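Local coordinates for protein NAD-dependent epimerase/dehydratase (Methylobacillus flagellatus KT, PDB 3GPI) that is of unknown function but, as a member of the NAD-dependent epimerase/dehydratase family, probably binds a dinucleotide cofactor and acts as an oxidoreductase or epimerase, at residues C11-L16 against I185-G190; I194-Q199 against L255-Q260. All coordinates share one frame; numbering follows the deposited sequence.

Both contacts use helix 187-201, contact 1 its first turn and contact 2 a part further along, round Tyr196. Contact 1 joins that first turn to the start of helix 13-24, close to the middle of the chain; contact 2 lies further out, where the same helix meets the turn after helix 252-256. Neither is fully buried. The chemistry differs with place: in contact 1 aliphatic carbons pack while the charged ends of Asp13 and Arg187 are linked through a water, whereas in contact 2 one tyrosine reaches across to a backbone carbonyl and leans on a second tyrosine. The two meet directly, for Tyr259 OH of contact 2 lies 2.7 Å from Asp189 OD1 of contact 1, probably hydrogen-bonded.

Contact 1: C11-L16 against I185-G190; sequences CGDLGL and IHRDDG
Arg187 lays its aliphatic chain against Asp13 at the start of helix 13-24, whose N-cap Gly12 and first-turn Gly15 fit the glycine-rich pattern of a Rossmann dinucleotide-binding loop, consistent with the family. Arg187 CD touches the backbone, 3.8 Å from Asp13 O, and also the carboxylate, 3.9 Å from Asp13 OD2. One residue on, Leu14 CD1 packs on the first turn of helix 187-201, 3.9 Å from Arg187 O and equally near Gly190 C; a CB at Gly190 would lie 3.5 Å from Leu14 CD1. The charged ends of Asp13 and Arg187 do not meet: their planes stand 78° apart, and a water bonded to Asp13 OD2 and Arg187 NH1 bridges them. Asp13 OD2 has its salt bridge with Arg162 instead. The bend at chi3 (72°) swings the guanidinium back toward its own helix, where NE and NH2 grip one oxygen of Asp188 side-on, NH2 lying 2.7 Å from Asp188 OD1. An alanine in place of Arg187 is likely to leave Asp188 OD1 without both of these donors and to uncover the side of Asp13. Behind this, His186 caps the helix and stacks its ring on Tyr263; its ND1 takes the N-H of Asp188 at 2.9 Å, with the donor only 2° out of the imidazole plane.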
# COMPACT_ATOMS: atom_id res chain seq x y z
N CYS A 11 3.42 6.33 9.78
CA CYS A 11 2.50 7.43 9.51
C CYS A 11 2.87 8.21 8.26
O CYS A 11 2.85 9.45 8.23
CB CYS A 11 2.41 8.37 10.70
SG CYS A 11 1.69 7.59 12.17
N GLY A 12 3.20 7.48 7.21
CA GLY A 12 3.25 8.09 5.89
C GLY A 12 1.85 8.34 5.36
O GLY A 12 0.83 8.31 6.10
N ASP A 13 1.75 8.59 4.07
CA ASP A 13 0.48 9.08 3.55
C ASP A 13 -0.64 8.03 3.66
O ASP A 13 -1.80 8.36 3.93
CB ASP A 13 0.60 9.63 2.14
CG ASP A 13 1.07 8.59 1.08
OD1 ASP A 13 1.52 7.46 1.42
OD2 ASP A 13 0.97 8.95 -0.11
N LEU A 14 -0.30 6.77 3.45
CA LEU A 14 -1.30 5.72 3.53
C LEU A 14 -1.81 5.60 4.96
O LEU A 14 -3.02 5.58 5.19
CB LEU A 14 -0.69 4.40 3.06
CG LEU A 14 -1.56 3.19 3.30
CD1 LEU A 14 -2.83 3.22 2.50
CD2 LEU A 14 -0.81 1.90 3.02
N GLY A 15 -0.88 5.58 5.92
CA GLY A 15 -1.29 5.45 7.34
C GLY A 15 -2.11 6.64 7.79
O GLY A 15 -3.04 6.47 8.58
N LEU A 16 -1.80 7.83 7.30
CA LEU A 16 -2.56 9.01 7.67
C LEU A 16 -3.95 9.01 7.10
O LEU A 16 -4.91 9.36 7.80
CB LEU A 16 -1.83 10.31 7.31
CG LEU A 16 -0.60 10.55 8.18
CD1 LEU A 16 0.36 11.58 7.57
CD2 LEU A 16 -1.13 11.03 9.54
N ILE A 185 -2.52 1.24 -7.24
CA ILE A 185 -3.63 1.39 -6.32
C ILE A 185 -3.59 2.83 -5.85
O ILE A 185 -2.56 3.34 -5.46
CB ILE A 185 -3.52 0.34 -5.14
CG1 ILE A 185 -4.76 0.39 -4.23
CG2 ILE A 185 -2.24 0.53 -4.35
CD1 ILE A 185 -6.06 -0.23 -4.86
N HIS A 186 -4.75 3.48 -5.84
CA HIS A 186 -4.80 4.83 -5.33
C HIS A 186 -4.69 4.78 -3.80
O HIS A 186 -5.29 3.91 -3.16
CB HIS A 186 -6.14 5.45 -5.71
CG HIS A 186 -6.23 6.93 -5.49
ND1 HIS A 186 -6.30 7.50 -4.22
CD2 HIS A 186 -6.27 7.96 -6.38
CE1 HIS A 186 -6.38 8.82 -4.36
NE2 HIS A 186 -6.38 9.12 -5.65
N ARG A 187 -3.93 5.70 -3.23
CA ARG A 187 -3.81 5.81 -1.77
C ARG A 187 -5.15 5.68 -1.05
O ARG A 187 -5.26 4.99 -0.03
CB ARG A 187 -3.18 7.15 -1.40
CG ARG A 187 -3.02 7.41 0.11
CD ARG A 187 -2.95 8.94 0.36
NE ARG A 187 -4.24 9.60 0.17
CZ ARG A 187 -4.44 10.90 0.29
NH1 ARG A 187 -3.43 11.71 0.58
NH2 ARG A 187 -5.65 11.40 0.06
N ASP A 188 -6.19 6.34 -1.55
CA ASP A 188 -7.46 6.33 -0.83
C ASP A 188 -8.15 4.98 -0.91
O ASP A 188 -8.86 4.59 0.01
CB ASP A 188 -8.41 7.37 -1.36
CG ASP A 188 -7.96 8.80 -1.08
OD1 ASP A 188 -6.96 9.05 -0.39
OD2 ASP A 188 -8.69 9.71 -1.53
N ASP A 189 -7.98 4.25 -2.02
CA ASP A 189 -8.49 2.88 -2.05
C ASP A 189 -7.71 1.94 -1.15
O ASP A 189 -8.28 1.04 -0.54
CB ASP A 189 -8.49 2.34 -3.49
CG ASP A 189 -9.73 2.73 -4.25
OD1 ASP A 189 -10.83 2.54 -3.67
OD2 ASP A 189 -9.63 3.17 -5.42
N GLY A 190 -6.38 2.08 -1.09
CA GLY A 190 -5.61 1.24 -0.19
C GLY A 190 -6.09 1.47 1.25
O GLY A 190 -6.29 0.51 2.00
O HOH W 1 -0.42 11.48 -0.06

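Contact 2: I194-Q199 against L255-Q260; sequences IAYLIQ and LASGYQ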
# COMPACT_ATOMS: atom_id res chain seq x y z
N ILE A 194 -8.39 -1.25 3.63
CA ILE A 194 -8.02 -1.68 4.99
C ILE A 194 -9.10 -1.34 6.01
O ILE A 194 -9.48 -2.18 6.84
CB ILE A 194 -6.70 -1.08 5.45
CG1 ILE A 194 -5.58 -1.51 4.50
CG2 ILE A 194 -6.41 -1.47 6.90
CD1 ILE A 194 -4.29 -0.77 4.71
N ALA A 195 -9.69 -0.14 5.91
CA ALA A 195 -10.80 0.21 6.81
C ALA A 195 -11.97 -0.71 6.60
O ALA A 195 -12.63 -1.10 7.59
CB ALA A 195 -11.24 1.66 6.62
N TYR A 196 -12.23 -1.08 5.35
CA TYR A 196 -13.33 -2.01 5.07
C TYR A 196 -13.05 -3.37 5.72
O TYR A 196 -13.96 -3.97 6.36
CB TYR A 196 -13.52 -2.15 3.56
CG TYR A 196 -14.51 -3.18 3.11
CD1 TYR A 196 -15.88 -2.90 3.18
CD2 TYR A 196 -14.09 -4.39 2.57
CE1 TYR A 196 -16.79 -3.81 2.73
CE2 TYR A 196 -15.03 -5.35 2.13
CZ TYR A 196 -16.36 -5.02 2.21
OH TYR A 196 -17.30 -5.95 1.77
N LEU A 197 -11.82 -3.84 5.63
CA LEU A 197 -11.51 -5.16 6.22
C LEU A 197 -11.63 -5.07 7.73
O LEU A 197 -12.00 -6.03 8.38
CB LEU A 197 -10.11 -5.63 5.83
CG LEU A 197 -9.94 -5.95 4.35
CD1 LEU A 197 -8.50 -6.38 4.13
CD2 LEU A 197 -10.93 -7.03 3.88
N ILE A 198 -11.31 -3.92 8.31
CA ILE A 198 -11.44 -3.74 9.75
C ILE A 198 -12.90 -3.77 10.14
O ILE A 198 -13.22 -4.37 11.18
CB ILE A 198 -10.69 -2.43 10.18
CG1 ILE A 198 -9.18 -2.69 10.18
CG2 ILE A 198 -11.16 -1.93 11.59
CD1 ILE A 198 -8.35 -1.43 10.29
N GLN A 199 -13.77 -3.14 9.35
CA GLN A 199 -15.22 -3.17 9.60
C GLN A 199 -15.79 -4.58 9.47
O GLN A 199 -16.70 -4.96 10.22
CB GLN A 199 -15.94 -2.19 8.68
CG GLN A 199 -17.44 -2.12 8.94
CD GLN A 199 -18.14 -1.19 7.98
OE1 GLN A 199 -18.30 -1.51 6.79
NE2 GLN A 199 -18.57 -0.04 8.48
N LEU A 255 -12.01 -7.79 -5.09
CA LEU A 255 -13.37 -7.56 -5.57
C LEU A 255 -14.35 -8.52 -4.88
O LEU A 255 -15.46 -8.09 -4.51
CB LEU A 255 -13.46 -7.71 -7.10
CG LEU A 255 -12.71 -6.61 -7.87
CD1 LEU A 255 -12.83 -6.82 -9.34
CD2 LEU A 255 -13.25 -5.23 -7.51
N ALA A 256 -13.95 -9.77 -4.69
CA ALA A 256 -14.83 -10.79 -4.06
C ALA A 256 -15.11 -10.51 -2.59
O ALA A 256 -16.07 -11.04 -2.02
CB ALA A 256 -14.26 -12.20 -4.26
N SER A 257 -14.33 -9.63 -1.97
CA SER A 257 -14.56 -9.25 -0.57
C SER A 257 -15.75 -8.34 -0.47
O SER A 257 -16.24 -8.11 0.65
CB SER A 257 -13.35 -8.50 0.03
OG SER A 257 -13.26 -7.19 -0.53
N GLY A 258 -16.19 -7.78 -1.60
CA GLY A 258 -17.29 -6.83 -1.61
C GLY A 258 -16.84 -5.38 -1.60
O GLY A 258 -17.68 -4.49 -1.72
N TYR A 259 -15.54 -5.16 -1.44
CA TYR A 259 -15.03 -3.79 -1.44
C TYR A 259 -15.28 -3.15 -2.81
O TYR A 259 -15.05 -3.78 -3.84
CB TYR A 259 -13.53 -3.78 -1.09
CG TYR A 259 -13.01 -2.35 -1.16
CD1 TYR A 259 -13.36 -1.42 -0.18
CD2 TYR A 259 -12.21 -1.93 -2.22
CE1 TYR A 259 -12.95 -0.10 -0.23
CE2 TYR A 259 -11.76 -0.62 -2.28
CZ TYR A 259 -12.16 0.29 -1.31
OH TYR A 259 -11.78 1.60 -1.38
N GLN A 260 -15.72 -1.90 -2.80
CA GLN A 260 -15.96 -1.13 -4.04
C GLN A 260 -14.89 -0.07 -4.24
O GLN A 260 -14.72 0.84 -3.44
CB GLN A 260 -17.33 -0.48 -4.05
CG GLN A 260 -18.43 -1.54 -4.16
CD GLN A 260 -19.81 -0.94 -4.12
OE1 GLN A 260 -20.19 -0.27 -3.16
NE2 GLN A 260 -20.60 -1.22 -5.16
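Tyr196 and Tyr259 both hold CG anti to the backbone N (chi1 174° and 177°), and their side chains lie next to each other but point opposite ways. The Tyr196 torsion carries its ring out from helix 187-201 across the turn that follows helix 252-256. Its hydroxyl donates to the backbone, with Tyr196 OH 2.7 Å from Ser257 O; the donor sits 26° out of the carbonyl plane, while the oxygen lies at the edge of the tyrosine ring. One face of that ring rests over Tyr259 CA, which is displaced toward the rim, and Tyr196 CE2 comes within 3.6 Å of Tyr259 N. Beside it, Tyr196 CD2 packs on Tyr259 CB at 3.8 Å. The two rings meet obliquely, with centroids 5.7 Å apart, and Tyr259 CD1 touches the CB of Tyr196.

The turn that receives the phenol is stiffened from within. Ser257 OG accepts from Tyr259 N at 3.2 Å, an ST turn, and is also hydrogen-bonded to Leu254 O, back in helix 252-256. Gly258 has positive phi, and a CB there would clash with Tyr196 OH.

Besides the Tyr259 OH link to Asp189, the Tyr259 ring meets Phe193 edge-to-face, which ties the turn to helix 187-201 at two further points. Other sides of that helix pack inward: Ala195 and Ile198 against helix 13-24, Leu197 on Leu152 of strand 149-158, and Ile194 on both elements.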